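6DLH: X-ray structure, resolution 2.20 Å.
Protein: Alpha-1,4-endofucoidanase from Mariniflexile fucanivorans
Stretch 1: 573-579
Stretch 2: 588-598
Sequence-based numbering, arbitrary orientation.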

# COMPACT_ATOMS: atom_id res chain seq x y z
N GLY A 573 0.28 -17.82 27.79
CA GLY A 573 0.08 -18.78 26.71
C GLY A 573 1.41 -19.22 26.10
O GLY A 573 2.45 -18.72 26.51
N PRO A 574 1.41 -20.16 25.12
CA PRO A 574 2.64 -20.63 24.47
C PRO A 574 3.48 -19.53 23.82
O PRO A 574 2.96 -18.49 23.42
CB PRO A 574 2.12 -21.57 23.38
CG PRO A 574 0.79 -22.05 23.90
CD PRO A 574 0.21 -20.84 24.61
N ASP A 575 4.79 -19.80 23.70
CA ASP A 575 5.79 -18.80 23.37
C ASP A 575 5.70 -18.38 21.90
O ASP A 575 6.02 -17.24 21.57
CB ASP A 575 7.21 -19.27 23.70
CG ASP A 575 7.44 -19.56 25.18
OD1 ASP A 575 7.45 -18.60 25.98
OD2 ASP A 575 7.63 -20.75 25.51
N TRP A 576 5.26 -19.31 21.03
CA TRP A 576 5.38 -19.16 19.58
C TRP A 576 4.67 -17.92 19.05
O TRP A 576 5.12 -17.32 18.08
CB TRP A 576 4.94 -20.43 18.85
CG TRP A 576 3.46 -20.68 18.85
CD1 TRP A 576 2.78 -21.51 19.69
CD2 TRP A 576 2.48 -20.12 17.96
NE1 TRP A 576 1.45 -21.50 19.39
CE2 TRP A 576 1.23 -20.65 18.34
CE3 TRP A 576 2.53 -19.21 16.89
CZ2 TRP A 576 0.05 -20.31 17.68
CZ3 TRP A 576 1.36 -18.87 16.25
CH2 TRP A 576 0.14 -19.42 16.64
N LEU A 577 3.53 -17.56 19.66
CA LEU A 577 2.75 -16.44 19.18
C LEU A 577 3.48 -15.13 19.47
O LEU A 577 3.88 -14.87 20.60
CB LEU A 577 1.35 -16.47 19.81
CG LEU A 577 0.33 -15.48 19.25
CD1 LEU A 577 -0.04 -15.80 17.81
CD2 LEU A 577 -0.91 -15.41 20.12
N VAL A 578 3.66 -14.32 18.42
CA VAL A 578 4.33 -13.03 18.52
C VAL A 578 3.30 -11.94 18.27
O VAL A 578 2.45 -12.07 17.40
CB VAL A 578 5.49 -12.95 17.50
CG1 VAL A 578 6.09 -11.55 17.39
CG2 VAL A 578 6.58 -13.97 17.79
N LEU A 579 3.37 -10.87 19.07
CA LEU A 579 2.55 -9.68 18.89
C LEU A 579 3.45 -8.50 18.54
O LEU A 579 4.48 -8.29 19.18
CB LEU A 579 1.77 -9.41 20.18
CG LEU A 579 1.05 -8.06 20.25
CD1 LEU A 579 -0.23 -8.07 19.42
CD2 LEU A 579 0.75 -7.67 21.69
N ARG A 588 -0.53 -7.01 14.99
CA ARG A 588 -0.33 -8.19 14.18
C ARG A 588 0.14 -9.34 15.05
O ARG A 588 1.06 -9.18 15.84
CB ARG A 588 0.70 -7.89 13.08
CG ARG A 588 1.30 -9.11 12.41
CD ARG A 588 0.56 -9.54 11.16
NE ARG A 588 1.03 -10.84 10.68
CZ ARG A 588 2.00 -11.01 9.78
NH1 ARG A 588 2.60 -9.97 9.25
NH2 ARG A 588 2.35 -12.24 9.43
N LEU A 589 -0.52 -10.50 14.89
CA LEU A 589 -0.08 -11.76 15.49
C LEU A 589 0.65 -12.58 14.43
O LEU A 589 0.12 -12.82 13.35
CB LEU A 589 -1.29 -12.54 16.01
CG LEU A 589 -2.08 -11.89 17.15
CD1 LEU A 589 -3.33 -12.69 17.44
CD2 LEU A 589 -1.23 -11.75 18.40
N SER A 590 1.86 -13.02 14.78
CA SER A 590 2.65 -13.84 13.88
C SER A 590 3.35 -14.92 14.69
O SER A 590 2.96 -15.20 15.83
CB SER A 590 3.64 -13.01 13.09
OG SER A 590 4.54 -12.32 13.95
N GLY A 591 4.40 -15.49 14.10
CA GLY A 591 5.16 -16.56 14.72
C GLY A 591 4.91 -17.88 14.00
O GLY A 591 3.93 -18.01 13.28
N MET A 592 5.83 -18.83 14.20
CA MET A 592 5.72 -20.14 13.58
C MET A 592 5.55 -21.19 14.68
O MET A 592 6.46 -21.41 15.48
CB MET A 592 6.98 -20.46 12.76
CG MET A 592 6.87 -21.73 11.96
SD MET A 592 8.40 -22.15 11.09
CE MET A 592 8.18 -21.23 9.56
N PRO A 593 4.37 -21.84 14.78
CA PRO A 593 4.21 -23.01 15.66
C PRO A 593 5.00 -24.20 15.13
O PRO A 593 5.36 -24.25 13.95
CB PRO A 593 2.70 -23.30 15.61
CG PRO A 593 2.23 -22.68 14.31
CD PRO A 593 3.12 -21.48 14.09
N THR A 594 5.27 -25.15 16.03
CA THR A 594 5.89 -26.43 15.68
C THR A 594 4.83 -27.51 15.86
O THR A 594 3.73 -27.23 16.33
CB THR A 594 7.13 -26.69 16.54
OG1 THR A 594 6.71 -27.00 17.87
CG2 THR A 594 8.10 -25.52 16.58
N ALA A 595 5.18 -28.76 15.52
CA ALA A 595 4.30 -29.89 15.71
C ALA A 595 3.93 -30.04 17.19
O ALA A 595 2.86 -30.55 17.52
CB ALA A 595 4.93 -31.13 15.16
N ALA A 596 4.82 -29.57 18.08
CA ALA A 596 4.61 -29.60 19.51
C ALA A 596 3.45 -28.69 19.94
O ALA A 596 2.94 -28.84 21.05
CB ALA A 596 5.89 -29.22 20.23
N ASP A 597 3.06 -27.75 19.08
CA ASP A 597 2.03 -26.77 19.44
C ASP A 597 0.66 -27.22 18.94
O ASP A 597 -0.32 -26.51 19.13
CB ASP A 597 2.40 -25.36 18.97
CG ASP A 597 3.65 -24.80 19.62
OD1 ASP A 597 3.65 -24.65 20.86
OD2 ASP A 597 4.61 -24.51 18.88
N ALA A 598 0.60 -28.41 18.33
CA ALA A 598 -0.61 -28.95 17.72
C ALA A 598 -1.78 -28.94 18.71
O ALA A 598 -1.58 -29.12 19.92
CB ALA A 598 -0.35 -30.34 17.20
O HOH W 1 5.38 -21.95 21.87

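Two short stretches of the endofucoidanase chain meet as an antiparallel strand pair at one end and as a tryptophan packed against a loop at the other, burying 515 Å² in all. The strands are joined at V578 and S590, whose backbones exchange two nearly straight hydrogen bonds: V578 N to S590 O and S590 N to V578 O, each 2.8 Å. Around this pair the strands lie close enough for CA-H...O contacts, the shortest from L589 CA to V578 O (3.2 Å), with L579 CA to R588 O (3.4 Å) one step along.

Side chains then sort to the two faces. V578 and S590 share one, where the small serine sits beside the branched valine, its OG 3.7 Å from V578 CB. L579 and L589 share the other, and L577 reaches the same cluster: its CA-to-CB bond points away from the second stretch, but the end of the side chain comes back, placing L577 CD1 3.9 Å from L589 CB. L579 CD1 lies 3.9 Å from L589 CD2, so the buried L589 fills the space between its two leucine neighbours.

G591 forms the hollow that receives W576 O. Its CA approaches W576 O to 3.4 Å in a CA-H...O contact, and an ideal CB would sit only 2.0 Å from that W576 O, a clash; the backbone angles of G591 by themselves also call for glycine. Here the absence of a side chain lets the backbone of the first stretch come in close.

W576 is the large bump of the contact, buried and covered over 108 Å² by the second stretch. Its CA-to-CB bond points toward that stretch, and with chi1 in the p well the indole lies along the loop from G591 to P593. P593 covers one ring face: its CB stands 4.0 Å from the centroid of the five-membered ring, 13° off the normal, a CH-pi contact, while P593 CD is 3.7 Å from W576 CE3. The compact, puckered proline ring lays its C-H groups on the flat indole face. G591 C lies at the ring edge, and W576 CB rests 3.8 Å from M592 O; the CA-to-CB bond of M592 points away.

Farther along, D597 CG comes within 3.4 Å of W576 CD1. The carboxylate is steadied within its own stretch by T594 N, which donates to D597 OD2 (3.0 Å). A water accepts from W576 N (2.8 Å) and donates weakly to D597 OD1 (3.4 Å), bridging the stretches.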